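Local coordinates for protein RTX toxin RtxA (Vibrio vulnificus MO6-24/O, PDB 6IMP) that probably acts as a hydrolase effector domain of the alpha/beta fold within a MARTX toxin that contributes to virulence, at residues T56-A61 with E118-Y123; V70-E75 with F158-N163; G149-A154 with A184-R189; L203-P208 with N292-Q297. All coordinates share one frame; numbering follows the deposited sequence.

Contact 1. Residues T56-A61 with E118-Y123; sequences TLLDHA and EIRNHY
NH2 of Arg120 is the polar atom at the centre of this meeting, with two leucines of the facing helix beside it. CG of Leu58 lies 4.0 Å from NH2 of Arg120. CB of Leu57 lies 4.1 Å from the same nitrogen. The two approaches differ. Leu58 sits over one face of the guanidinium, with its CD2 4.0 Å above the plane and centred on the group. Leu57 comes in at the edge, near that plane. No hydrogen bond joins the segments, so the contact is alkyl packing against a flat charged group.

The backbones stay well apart, with 11.1 Å between CA of Leu58 and CA of Arg120, and the long arginine side chain spans the gap. Its CG lies between the backbone N and the carbonyl carbon (chi1 65°). The chain then runs extended through chi2 and bends at chi3, which brings the guanidinium alongside helix 52-63. His84 of strand 78-84 touches both Leu58 and Arg120, and Met130 of strand 129-133 also packs on Arg120. The sheet thus lies beneath the bridge, while Leu57 is on the exposed side. Helix 112-124 links the parallel strands 101-105 and 129-133, a beta-alpha-beta crossover. The contact ties helix 52-63, which precedes the first strand of the sheet, to this crossover of the alpha/beta-hydrolase fold.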
loop_
_atom_site.group_PDB
_atom_site.type_symbol
_atom_site.label_atom_id
_atom_site.label_comp_id
_atom_site.label_asym_id
_atom_site.label_seq_id
_atom_site.Cartn_x
_atom_site.Cartn_y
_atom_site.Cartn_z
ATOM N N THR A 56 11.444 2.741 -18.729
ATOM C CA THR A 56 12.785 2.403 -19.222
ATOM C C THR A 56 13.634 1.771 -18.102
ATOM O O THR A 56 14.173 0.673 -18.275
ATOM C CB THR A 56 13.511 3.630 -19.836
ATOM O OG1 THR A 56 13.360 4.763 -18.980
ATOM C CG2 THR A 56 12.938 3.975 -21.196
ATOM N N LEU A 57 13.682 2.423 -16.942
ATOM C CA LEU A 57 14.366 1.854 -15.775
ATOM C C LEU A 57 13.889 0.432 -15.451
ATOM O O LEU A 57 14.654 -0.382 -14.923
ATOM C CB LEU A 57 14.159 2.733 -14.543
ATOM C CG LEU A 57 14.695 4.163 -14.546
ATOM C CD1 LEU A 57 14.399 4.789 -13.182
ATOM C CD2 LEU A 57 16.183 4.221 -14.868
ATOM N N LEU A 58 12.610 0.169 -15.724
ATOM C CA LEU A 58 11.987 -1.136 -15.463
ATOM C C LEU A 58 12.273 -2.153 -16.550
ATOM O O LEU A 58 12.383 -3.339 -16.268
ATOM C CB LEU A 58 10.468 -0.990 -15.337
ATOM C CG LEU A 58 9.930 -0.461 -14.009
ATOM C CD1 LEU A 58 8.539 0.113 -14.212
ATOM C CD2 LEU A 58 9.912 -1.555 -12.950
ATOM N N ASP A 59 12.279 -1.697 -17.800
ATOM C CA ASP A 59 12.676 -2.534 -18.937
ATOM C C ASP A 59 14.099 -3.021 -18.730
ATOM O O ASP A 59 14.382 -4.220 -18.818
ATOM C CB ASP A 59 12.611 -1.734 -20.244
ATOM C CG ASP A 59 11.197 -1.462 -20.694
ATOM O OD1 ASP A 59 10.264 -2.093 -20.152
ATOM O OD2 ASP A 59 11.018 -0.616 -21.597
ATOM N N HIS A 60 14.993 -2.077 -18.449
ATOM C CA HIS A 60 16.351 -2.419 -18.078
ATOM C C HIS A 60 16.347 -3.493 -16.981
ATOM O O HIS A 60 16.904 -4.564 -17.167
ATOM C CB HIS A 60 17.132 -1.173 -17.642
ATOM C CG HIS A 60 18.622 -1.360 -17.651
ATOM N ND1 HIS A 60 19.379 -1.287 -18.806
ATOM C CD2 HIS A 60 19.493 -1.621 -16.647
ATOM C CE1 HIS A 60 20.650 -1.499 -18.511
ATOM N NE2 HIS A 60 20.747 -1.703 -17.208
ATOM N N ALA A 61 15.646 -3.246 -15.881
ATOM C CA ALA A 61 15.651 -4.192 -14.760
ATOM C C ALA A 61 15.354 -5.630 -15.204
ATOM O O ALA A 61 16.061 -6.555 -14.804
ATOM C CB ALA A 61 14.674 -3.756 -13.681
ATOM N N GLU A 118 11.014 5.303 -6.536
ATOM C CA GLU A 118 11.859 5.908 -5.519
ATOM C C GLU A 118 12.114 4.986 -4.304
ATOM O O GLU A 118 12.989 5.281 -3.504
ATOM C CB GLU A 118 11.247 7.236 -5.045
ATOM C CG GLU A 118 11.254 8.363 -6.080
ATOM C CD GLU A 118 10.481 9.600 -5.612
ATOM O OE1 GLU A 118 10.835 10.175 -4.548
ATOM O OE2 GLU A 118 9.520 10.004 -6.311
ATOM N N ILE A 119 11.343 3.904 -4.152
ATOM C CA ILE A 119 11.409 3.057 -2.938
ATOM C C ILE A 119 12.149 1.717 -3.123
ATOM O O ILE A 119 12.790 1.222 -2.184
ATOM C CB ILE A 119 9.989 2.782 -2.345
ATOM C CG1 ILE A 119 9.294 4.111 -1.996
ATOM C CG2 ILE A 119 10.066 1.913 -1.084
ATOM C CD1 ILE A 119 7.817 4.001 -1.654
ATOM N N ARG A 120 12.038 1.106 -4.299
ATOM C CA ARG A 120 12.501 -0.279 -4.452
ATOM C C ARG A 120 14.020 -0.401 -4.284
ATOM O O ARG A 120 14.515 -1.294 -3.574
ATOM C CB ARG A 120 12.032 -0.889 -5.780
ATOM C CG ARG A 120 12.597 -0.263 -7.043
ATOM C CD ARG A 120 11.883 -0.793 -8.278
ATOM N NE ARG A 120 11.699 0.265 -9.275
ATOM C CZ ARG A 120 12.381 0.382 -10.417
ATOM N NH1 ARG A 120 13.289 -0.539 -10.771
ATOM N NH2 ARG A 120 12.135 1.426 -11.226
ATOM N N ASN A 121 14.742 0.549 -4.876
ATOM C CA ASN A 121 16.198 0.548 -4.855
ATOM C C ASN A 121 16.729 0.378 -3.436
ATOM O O ASN A 121 17.574 -0.481 -3.181
ATOM C CB ASN A 121 16.733 1.847 -5.460
ATOM C CG ASN A 121 18.140 1.702 -5.996
ATOM O OD1 ASN A 121 18.515 0.646 -6.504
ATOM N ND2 ASN A 121 18.921 2.772 -5.904
ATOM N N HIS A 122 16.176 1.162 -2.509
ATOM C CA HIS A 122 16.679 1.227 -1.133
ATOM C C HIS A 122 16.626 -0.137 -0.430
ATOM O O HIS A 122 17.487 -0.439 0.392
ATOM C CB HIS A 122 15.908 2.274 -0.317
ATOM C CG HIS A 122 16.075 3.686 -0.805
ATOM N ND1 HIS A 122 17.101 4.504 -0.386
ATOM C CD2 HIS A 122 15.300 4.444 -1.615
ATOM C CE1 HIS A 122 16.966 5.698 -0.942
ATOM N NE2 HIS A 122 15.882 5.688 -1.692
ATOM N N TYR A 123 15.623 -0.955 -0.758
ATOM C CA TYR A 123 15.525 -2.323 -0.207
ATOM C C TYR A 123 16.447 -3.293 -0.961
ATOM O O TYR A 123 17.137 -4.110 -0.344
ATOM C CB TYR A 123 14.088 -2.865 -0.272
ATOM C CG TYR A 123 13.093 -2.315 0.756
ATOM C CD1 TYR A 123 13.162 -2.675 2.100
ATOM C CD2 TYR A 123 12.008 -1.527 0.348
ATOM C CE1 TYR A 123 12.223 -2.212 3.014
ATOM C CE2 TYR A 123 11.064 -1.061 1.247
ATOM C CZ TYR A 123 11.167 -1.402 2.578
ATOM O OH TYR A 123 10.218 -0.936 3.469
#

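Contact 2. Residues V70-E75 with F158-N163; sequences VTLKGE and FNYLVN
Strand 67-73 passes helix 147-164 with CA of Leu72 7.4 Å from CA of Tyr160, and its extended backbone turns Val70 and Leu72 toward the helix and Thr71 away. This is helix-on-sheet packing at one border of the alpha/beta-hydrolase sheet. The strand is an outermost one and pairs in antiparallel fashion with strand 78-84.

Tyr160 carries the helix side of the contact. Its CG is anti to the backbone N (chi1 170°), which lays the ring along the strand and offers one face to both aliphatic residues. Leu72 meets the inner part of that face at about a right angle. Its CD2 stands 3.6 Å from the centroid of the Tyr160 ring, 23° off the normal, a CH-pi contact. Val70 comes against the outer part from the opposite direction. Its CG1 makes a second CH-pi contact, 4.1 Å from the same centroid.

The phenol is not left to apolar neighbours alone, for its OH is hydrogen-bonded to Lys165 NZ. Ile16 and Glu17 of the N-terminal loop also pack on Tyr160. The other methyl of Leu72 reaches past the ring to the base of the side chain: CD1 of Leu72 lies 3.8 Å from CB of Tyr160.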
loop_
_atom_site.group_PDB
_atom_site.type_symbol
_atom_site.label_atom_id
_atom_site.label_comp_id
_atom_site.label_asym_id
_atom_site.label_seq_id
_atom_site.Cartn_x
_atom_site.Cartn_y
_atom_site.Cartn_z
ATOM N N VAL A 70 5.030 -9.484 -13.357
ATOM C CA VAL A 70 4.191 -10.483 -12.678
ATOM C C VAL A 70 2.697 -10.126 -12.806
ATOM O O VAL A 70 2.287 -8.996 -12.524
ATOM C CB VAL A 70 4.615 -10.650 -11.190
ATOM C CG1 VAL A 70 3.502 -11.251 -10.349
ATOM C CG2 VAL A 70 5.867 -11.521 -11.086
ATOM N N THR A 71 1.902 -11.092 -13.271
ATOM C CA THR A 71 0.435 -10.962 -13.319
ATOM C C THR A 71 -0.184 -11.996 -12.398
ATOM O O THR A 71 0.190 -13.164 -12.441
ATOM C CB THR A 71 -0.129 -11.186 -14.739
ATOM O OG1 THR A 71 0.331 -10.153 -15.625
ATOM C CG2 THR A 71 -1.649 -11.175 -14.715
ATOM N N LEU A 72 -1.164 -11.566 -11.602
ATOM C CA LEU A 72 -1.804 -12.434 -10.611
ATOM C C LEU A 72 -3.294 -12.571 -10.927
ATOM O O LEU A 72 -3.878 -11.684 -11.556
ATOM C CB LEU A 72 -1.619 -11.852 -9.204
ATOM C CG LEU A 72 -0.202 -11.456 -8.753
ATOM C CD1 LEU A 72 -0.249 -10.995 -7.308
ATOM C CD2 LEU A 72 0.790 -12.603 -8.899
ATOM N N LYS A 73 -3.902 -13.681 -10.493
ATOM C CA LYS A 73 -5.362 -13.869 -10.602
ATOM C C LYS A 73 -6.096 -13.184 -9.446
ATOM O O LYS A 73 -6.365 -13.791 -8.395
ATOM C CB LYS A 73 -5.744 -15.361 -10.643
ATOM C CG LYS A 73 -7.256 -15.609 -10.779
ATOM C CD LYS A 73 -7.754 -16.823 -9.997
ATOM C CE LYS A 73 -7.172 -18.120 -10.533
ATOM N NZ LYS A 73 -8.113 -19.266 -10.395
ATOM N N GLY A 74 -6.454 -11.928 -9.660
ATOM C CA GLY A 74 -7.299 -11.212 -8.709
ATOM C C GLY A 74 -8.724 -11.715 -8.748
ATOM O O GLY A 74 -9.110 -12.445 -9.661
ATOM N N GLU A 75 -9.507 -11.321 -7.753
ATOM C CA GLU A 75 -10.901 -11.748 -7.659
ATOM C C GLU A 75 -11.834 -11.035 -8.665
ATOM O O GLU A 75 -12.888 -11.567 -9.007
ATOM C CB GLU A 75 -11.420 -11.582 -6.230
ATOM C CG GLU A 75 -12.838 -12.117 -6.032
ATOM C CD GLU A 75 -13.336 -11.982 -4.608
ATOM O OE1 GLU A 75 -12.642 -11.336 -3.789
ATOM O OE2 GLU A 75 -14.437 -12.508 -4.312
ATOM N N PHE A 158 -0.450 -11.120 -1.172
ATOM C CA PHE A 158 0.124 -11.939 -0.113
ATOM C C PHE A 158 0.278 -13.373 -0.579
ATOM O O PHE A 158 1.385 -13.896 -0.638
ATOM C CB PHE A 158 -0.724 -11.915 1.147
ATOM C CG PHE A 158 -0.028 -12.498 2.338
ATOM C CD1 PHE A 158 1.197 -11.982 2.756
ATOM C CD2 PHE A 158 -0.575 -13.554 3.040
ATOM C CE1 PHE A 158 1.852 -12.500 3.855
ATOM C CE2 PHE A 158 0.076 -14.077 4.145
ATOM C CZ PHE A 158 1.295 -13.555 4.547
ATOM N N ASN A 159 -0.838 -13.983 -0.961
ATOM C CA ASN A 159 -0.858 -15.396 -1.310
ATOM C C ASN A 159 0.162 -15.710 -2.391
ATOM O O ASN A 159 0.826 -16.732 -2.320
ATOM C CB ASN A 159 -2.255 -15.835 -1.746
ATOM C CG ASN A 159 -3.224 -15.935 -0.583
ATOM O OD1 ASN A 159 -2.879 -16.412 0.506
ATOM N ND2 ASN A 159 -4.450 -15.488 -0.809
ATOM N N TYR A 160 0.349 -14.796 -3.339
ATOM C CA TYR A 160 1.383 -14.971 -4.382
ATOM C C TYR A 160 2.795 -15.157 -3.809
ATOM O O TYR A 160 3.596 -15.931 -4.343
ATOM C CB TYR A 160 1.381 -13.799 -5.369
ATOM C CG TYR A 160 2.561 -13.812 -6.307
ATOM C CD1 TYR A 160 2.702 -14.818 -7.251
ATOM C CD2 TYR A 160 3.552 -12.844 -6.228
ATOM C CE1 TYR A 160 3.795 -14.861 -8.109
ATOM C CE2 TYR A 160 4.642 -12.863 -7.090
ATOM C CZ TYR A 160 4.761 -13.878 -8.031
ATOM O OH TYR A 160 5.838 -13.907 -8.894
ATOM N N LEU A 161 3.099 -14.435 -2.734
ATOM C CA LEU A 161 4.390 -14.567 -2.070
ATOM C C LEU A 161 4.487 -15.921 -1.405
ATOM O O LEU A 161 5.366 -16.717 -1.737
ATOM C CB LEU A 161 4.588 -13.461 -1.031
ATOM C CG LEU A 161 4.621 -12.033 -1.576
ATOM C CD1 LEU A 161 4.842 -11.072 -0.421
ATOM C CD2 LEU A 161 5.700 -11.853 -2.639
ATOM N N VAL A 162 3.526 -16.194 -0.522
ATOM C CA VAL A 162 3.483 -17.439 0.258
ATOM C C VAL A 162 3.485 -18.680 -0.653
ATOM O O VAL A 162 4.160 -19.677 -0.353
ATOM C CB VAL A 162 2.224 -17.505 1.168
ATOM C CG1 VAL A 162 2.182 -18.814 1.954
ATOM C CG2 VAL A 162 2.178 -16.326 2.133
ATOM N N ASN A 163 2.750 -18.593 -1.772
ATOM C CA ASN A 163 2.261 -19.783 -2.499
ATOM C C ASN A 163 2.923 -20.063 -3.841
ATOM O O ASN A 163 3.103 -21.229 -4.202
ATOM C CB ASN A 163 0.764 -19.679 -2.788
ATOM C CG ASN A 163 -0.084 -19.632 -1.534
ATOM O OD1 ASN A 163 0.431 -19.580 -0.422
ATOM N ND2 ASN A 163 -1.405 -19.652 -1.711
#

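Contact 3. Residues G149-A154 with A184-R189; sequences GLYQDA and AADLAR
Asp186 lies over one face of the Tyr151 ring, where helix 180-192 meets helix 147-164. OD2 of Asp186 stands 3.4 Å above the ring plane of Tyr151, offset toward the rim. The carboxylate is tilted, its plane 50° from that of the ring. CB of Asp186 lies over the same face and makes a CH-pi contact, 4.2 Å from the centroid of the Tyr151 ring. Asp186 CG is anti to the backbone N (chi1 -157°), which swings the carboxylate across the ring. About one turn after Tyr151, CD1 of Leu187 packs 4.2 Å from CB of Ala154. The same CD1 of Leu187 is 3.5 Å from the backbone O of Ala154.

Further out, Tyr151 OH is hydrogen-bonded to Glu147 and Asn242, which hold the far end of the ring. Leu103 and Leu105 of the central strand 101-105 touch Leu187 and Ala154, so the helix pair is seated on the sheet. Helix 180-192 follows a probable nucleophile elbow, as in alpha/beta hydrolases.

An acidic oxygen over a pi face is an electrostatically poor neighbour. The long salt bridge from Arg189 NH2 to Asp186 OD2 (3.6 Å) probably balances this negative charge in part.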
loop_
_atom_site.group_PDB
_atom_site.type_symbol
_atom_site.label_atom_id
_atom_site.label_comp_id
_atom_site.label_asym_id
_atom_site.label_seq_id
_atom_site.Cartn_x
_atom_site.Cartn_y
_atom_site.Cartn_z
ATOM N N GLY A 149 -12.611 -4.219 -2.247
ATOM C CA GLY A 149 -11.784 -4.706 -3.339
ATOM C C GLY A 149 -10.283 -4.608 -3.072
ATOM O O GLY A 149 -9.548 -5.570 -3.284
ATOM N N LEU A 150 -9.824 -3.451 -2.598
ATOM C CA LEU A 150 -8.394 -3.233 -2.387
ATOM C C LEU A 150 -7.841 -4.141 -1.302
ATOM O O LEU A 150 -6.718 -4.638 -1.415
ATOM C CB LEU A 150 -8.118 -1.774 -2.048
ATOM C CG LEU A 150 -8.549 -0.738 -3.095
ATOM C CD1 LEU A 150 -7.942 0.621 -2.785
ATOM C CD2 LEU A 150 -8.163 -1.157 -4.498
ATOM N N TYR A 151 -8.631 -4.372 -0.258
ATOM C CA TYR A 151 -8.220 -5.285 0.818
ATOM C C TYR A 151 -8.061 -6.697 0.295
ATOM O O TYR A 151 -7.167 -7.420 0.706
ATOM C CB TYR A 151 -9.234 -5.305 1.960
ATOM C CG TYR A 151 -9.424 -3.995 2.721
ATOM C CD1 TYR A 151 -8.371 -3.107 2.930
ATOM C CD2 TYR A 151 -10.660 -3.678 3.268
ATOM C CE1 TYR A 151 -8.567 -1.930 3.643
ATOM C CE2 TYR A 151 -10.857 -2.514 3.975
ATOM C CZ TYR A 151 -9.815 -1.641 4.159
ATOM O OH TYR A 151 -10.023 -0.485 4.877
ATOM N N GLN A 152 -8.951 -7.087 -0.598
ATOM C CA GLN A 152 -8.883 -8.406 -1.220
ATOM C C GLN A 152 -7.636 -8.564 -2.084
ATOM O O GLN A 152 -6.870 -9.525 -1.918
ATOM C CB GLN A 152 -10.147 -8.671 -2.036
ATOM C CG GLN A 152 -11.294 -9.185 -1.180
ATOM C CD GLN A 152 -11.104 -10.635 -0.769
ATOM O OE1 GLN A 152 -10.412 -11.419 -1.451
ATOM N NE2 GLN A 152 -11.718 -11.007 0.347
ATOM N N ASP A 153 -7.409 -7.583 -2.956
ATOM C CA ASP A 153 -6.227 -7.566 -3.819
ATOM C C ASP A 153 -4.939 -7.660 -2.994
ATOM O O ASP A 153 -3.964 -8.272 -3.416
ATOM C CB ASP A 153 -6.220 -6.303 -4.676
ATOM C CG ASP A 153 -7.407 -6.232 -5.632
ATOM O OD1 ASP A 153 -8.070 -7.268 -5.850
ATOM O OD2 ASP A 153 -7.677 -5.132 -6.164
ATOM N N ALA A 154 -4.960 -7.091 -1.793
ATOM C CA ALA A 154 -3.850 -7.237 -0.869
ATOM C C ALA A 154 -3.561 -8.706 -0.545
ATOM O O ALA A 154 -2.410 -9.104 -0.374
ATOM C CB ALA A 154 -4.134 -6.462 0.401
ATOM N N ALA A 184 -2.638 -2.178 4.287
ATOM C CA ALA A 184 -1.604 -3.014 4.868
ATOM C C ALA A 184 -2.019 -3.498 6.260
ATOM O O ALA A 184 -1.754 -4.638 6.641
ATOM C CB ALA A 184 -0.298 -2.245 4.931
ATOM N N ALA A 185 -2.684 -2.631 7.012
ATOM C CA ALA A 185 -3.178 -3.007 8.330
ATOM C C ALA A 185 -4.158 -4.165 8.234
ATOM O O ALA A 185 -4.016 -5.131 8.966
ATOM C CB ALA A 185 -3.811 -1.819 9.048
ATOM N N ASP A 186 -5.116 -4.098 7.310
ATOM C CA ASP A 186 -6.078 -5.201 7.141
ATOM C C ASP A 186 -5.387 -6.512 6.725
ATOM O O ASP A 186 -5.715 -7.583 7.249
ATOM C CB ASP A 186 -7.200 -4.847 6.154
ATOM C CG ASP A 186 -8.469 -5.698 6.366
ATOM O OD1 ASP A 186 -8.366 -6.881 6.768
ATOM O OD2 ASP A 186 -9.578 -5.173 6.139
ATOM N N LEU A 187 -4.425 -6.431 5.816
ATOM C CA LEU A 187 -3.661 -7.619 5.451
ATOM C C LEU A 187 -2.987 -8.188 6.695
ATOM O O LEU A 187 -3.143 -9.364 7.016
ATOM C CB LEU A 187 -2.616 -7.312 4.381
ATOM C CG LEU A 187 -1.916 -8.549 3.797
ATOM C CD1 LEU A 187 -2.900 -9.466 3.092
ATOM C CD2 LEU A 187 -0.825 -8.140 2.824
ATOM N N ALA A 188 -2.287 -7.335 7.430
ATOM C CA ALA A 188 -1.561 -7.788 8.608
ATOM C C ALA A 188 -2.492 -8.599 9.512
ATOM O O ALA A 188 -2.124 -9.669 9.990
ATOM C CB ALA A 188 -0.964 -6.608 9.362
ATOM N N ARG A 189 -3.717 -8.104 9.686
ATOM C CA ARG A 189 -4.728 -8.773 10.507
ATOM C C ARG A 189 -5.040 -10.147 9.940
ATOM O O ARG A 189 -4.772 -11.172 10.580
ATOM C CB ARG A 189 -6.011 -7.933 10.580
ATOM C CG ARG A 189 -7.164 -8.598 11.314
ATOM C CD ARG A 189 -8.192 -7.572 11.763
ATOM N NE ARG A 189 -8.995 -7.052 10.650
ATOM C CZ ARG A 189 -9.715 -5.926 10.687
ATOM N NH1 ARG A 189 -9.731 -5.157 11.770
ATOM N NH2 ARG A 189 -10.401 -5.547 9.618
#

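Contact 4. Residues L203-P208 with N292-Q297; sequences LDRPMP and NRLMGQ
Leu294 of helix 291-302 lies against the paired side chains of Asp204 and Arg205 of segment 203-208. Its two methyls divide the work. CD1 of Leu294 touches the aliphatic part of the arginine, 3.8 Å from CD of Arg205. CD2 of Leu294 is 3.8 Å from OD1 of Asp204 and also lies over one face of the Arg205 guanidinium. The leucine runs alongside both residues in the opposite direction. Its CG is anti to the backbone N (chi1 173°), and this carries the branch out to the ion pair.

Asp204 and Arg205 are neighbours in sequence, yet they form a side-on, two-nitrogen salt bridge. NE of Arg205 donates to OD1 of Asp204 at 2.7 Å. NH2 of Arg205 donates to OD2 of Asp204 at 3.0 Å, nearly straight at 171°. Both oxygens are met on their syn sides and lie close to the guanidinium plane, though the nitrogens are tilted out of the carboxylate plane. The arginine backbone is in the left-handed region, and the side chain bends at chi3 (-81°), which turns the guanidinium back beside Asp204.

Outside partners fix the pair further. Asp204 OD2 accepts a hydrogen bond from His175 NE2, and Arg205 NH2 is bonded to Ser291 OG just before the helix segment. The side chain of Asp204 also lies near the probable nucleophile elbow without touching it. Opposite charges are thus buried together and probably balance each other largely, which lets an apolar leucine pack directly on them.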
loop_
_atom_site.group_PDB
_atom_site.type_symbol
_atom_site.label_atom_id
_atom_site.label_comp_id
_atom_site.label_asym_id
_atom_site.label_seq_id
_atom_site.Cartn_x
_atom_site.Cartn_y
_atom_site.Cartn_z
ATOM N N LEU A 203 3.774 1.021 8.580
ATOM C CA LEU A 203 2.865 2.077 8.146
ATOM C C LEU A 203 3.669 3.299 7.685
ATOM O O LEU A 203 4.028 4.162 8.487
ATOM C CB LEU A 203 1.911 2.463 9.286
ATOM C CG LEU A 203 1.001 1.345 9.842
ATOM C CD1 LEU A 203 0.305 1.782 11.125
ATOM C CD2 LEU A 203 -0.029 0.889 8.817
ATOM N N ASP A 204 3.969 3.346 6.392
ATOM C CA ASP A 204 4.795 4.416 5.809
ATOM C C ASP A 204 3.916 5.613 5.477
ATOM O O ASP A 204 3.184 5.580 4.505
ATOM C CB ASP A 204 5.512 3.899 4.532
ATOM C CG ASP A 204 6.334 4.986 3.808
ATOM O OD1 ASP A 204 6.536 6.084 4.388
ATOM O OD2 ASP A 204 6.788 4.736 2.656
ATOM N N ARG A 205 4.010 6.673 6.271
ATOM C CA ARG A 205 3.274 7.921 5.989
ATOM C C ARG A 205 1.793 7.618 5.716
ATOM O O ARG A 205 1.247 8.029 4.690
ATOM C CB ARG A 205 3.885 8.658 4.790
ATOM C CG ARG A 205 5.339 9.065 4.977
ATOM C CD ARG A 205 6.002 9.452 3.652
ATOM N NE ARG A 205 6.452 8.286 2.890
ATOM C CZ ARG A 205 6.919 8.314 1.639
ATOM N NH1 ARG A 205 7.033 9.460 0.985
ATOM N NH2 ARG A 205 7.254 7.179 1.031
ATOM N N PRO A 206 1.147 6.880 6.633
ATOM C CA PRO A 206 -0.181 6.340 6.434
ATOM C C PRO A 206 -1.269 7.367 6.206
ATOM O O PRO A 206 -1.152 8.522 6.622
ATOM C CB PRO A 206 -0.460 5.647 7.764
ATOM C CG PRO A 206 0.280 6.475 8.731
ATOM C CD PRO A 206 1.576 6.671 8.022
ATOM N N MET A 207 -2.360 6.882 5.617
ATOM C CA MET A 207 -3.667 7.527 5.689
ATOM C C MET A 207 -4.324 6.938 6.916
ATOM O O MET A 207 -4.569 5.739 6.947
ATOM C CB MET A 207 -4.482 7.147 4.457
ATOM C CG MET A 207 -5.977 7.322 4.605
ATOM S SD MET A 207 -6.850 6.688 3.170
ATOM C CE MET A 207 -6.400 7.886 1.920
ATOM N N PRO A 208 -4.584 7.755 7.951
ATOM C CA PRO A 208 -5.105 7.110 9.147
ATOM C C PRO A 208 -6.548 6.752 8.991
ATOM O O PRO A 208 -7.039 5.847 9.650
ATOM C CB PRO A 208 -4.968 8.191 10.197
ATOM C CG PRO A 208 -5.229 9.445 9.434
ATOM C CD PRO A 208 -4.528 9.225 8.113
ATOM N N ASN A 292 12.076 8.860 -1.738
ATOM C CA ASN A 292 13.479 8.552 -1.851
ATOM C C ASN A 292 14.248 9.137 -0.679
ATOM O O ASN A 292 14.955 8.413 0.034
ATOM C CB ASN A 292 14.037 9.101 -3.151
ATOM C CG ASN A 292 15.484 8.745 -3.342
ATOM O OD1 ASN A 292 15.921 7.653 -2.964
ATOM N ND2 ASN A 292 16.250 9.675 -3.889
ATOM N N ARG A 293 14.089 10.446 -0.481
ATOM C CA ARG A 293 14.698 11.154 0.659
ATOM C C ARG A 293 14.390 10.437 2.002
ATOM O O ARG A 293 15.289 10.227 2.822
ATOM C CB ARG A 293 14.234 12.635 0.710
ATOM C CG ARG A 293 14.966 13.603 -0.244
ATOM C CD ARG A 293 16.091 14.406 0.435
ATOM N NE ARG A 293 15.606 15.443 1.367
ATOM C CZ ARG A 293 16.387 16.202 2.152
ATOM N NH1 ARG A 293 16.472 15.941 3.464
ATOM N NH2 ARG A 293 17.089 17.216 1.638
ATOM N N LEU A 294 13.137 10.020 2.187
ATOM C CA LEU A 294 12.721 9.326 3.415
ATOM C C LEU A 294 13.342 7.932 3.531
ATOM O O LEU A 294 13.867 7.558 4.590
ATOM C CB LEU A 294 11.193 9.236 3.488
ATOM C CG LEU A 294 10.603 8.402 4.636
ATOM C CD1 LEU A 294 9.394 9.087 5.244
ATOM C CD2 LEU A 294 10.211 7.018 4.156
ATOM N N MET A 295 13.261 7.156 2.454
ATOM C CA MET A 295 13.775 5.789 2.475
ATOM C C MET A 295 15.290 5.777 2.725
ATOM O O MET A 295 15.782 4.973 3.532
ATOM C CB MET A 295 13.412 5.036 1.187
ATOM C CG MET A 295 11.960 4.560 1.125
ATOM S SD MET A 295 11.381 3.627 2.568
ATOM C CE MET A 295 12.367 2.135 2.451
ATOM N N GLY A 296 16.012 6.706 2.091
ATOM C CA GLY A 296 17.448 6.885 2.352
ATOM C C GLY A 296 17.775 6.887 3.842
ATOM O O GLY A 296 18.572 6.062 4.329
ATOM N N GLN A 297 17.121 7.789 4.575
ATOM C CA GLN A 297 17.404 7.979 5.987
ATOM C C GLN A 297 16.972 6.777 6.809
ATOM O O GLN A 297 17.698 6.332 7.694
ATOM C CB GLN A 297 16.705 9.224 6.513
ATOM C CG GLN A 297 17.180 9.620 7.898
ATOM C CD GLN A 297 16.289 10.652 8.551
ATOM O OE1 GLN A 297 16.021 11.713 7.983
ATOM N NE2 GLN A 297 15.838 10.356 9.760
#

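How the contacts relate
From the N terminus, contact 1 closes a loop from helix 52-63 to helix 112-124. Contact 2 opens inside that loop, at strand 67-73, and closes beyond it on helix 147-164, so the two cross. Contact 3 starts earlier on that same helix and ends on helix 180-192, crossing contact 2 in turn. Phe158 touches Leu187 where these two meet. Contact 4 follows in series, closing the long loop from strand 200-204 to helix 291-302. There it touches contact 1, where His122 of one packs against Met295 and Gly296 of the other. Contacts 2 and 4 reach the same sheet on opposite sides of the chain's centre, about 25 Å apart between centres.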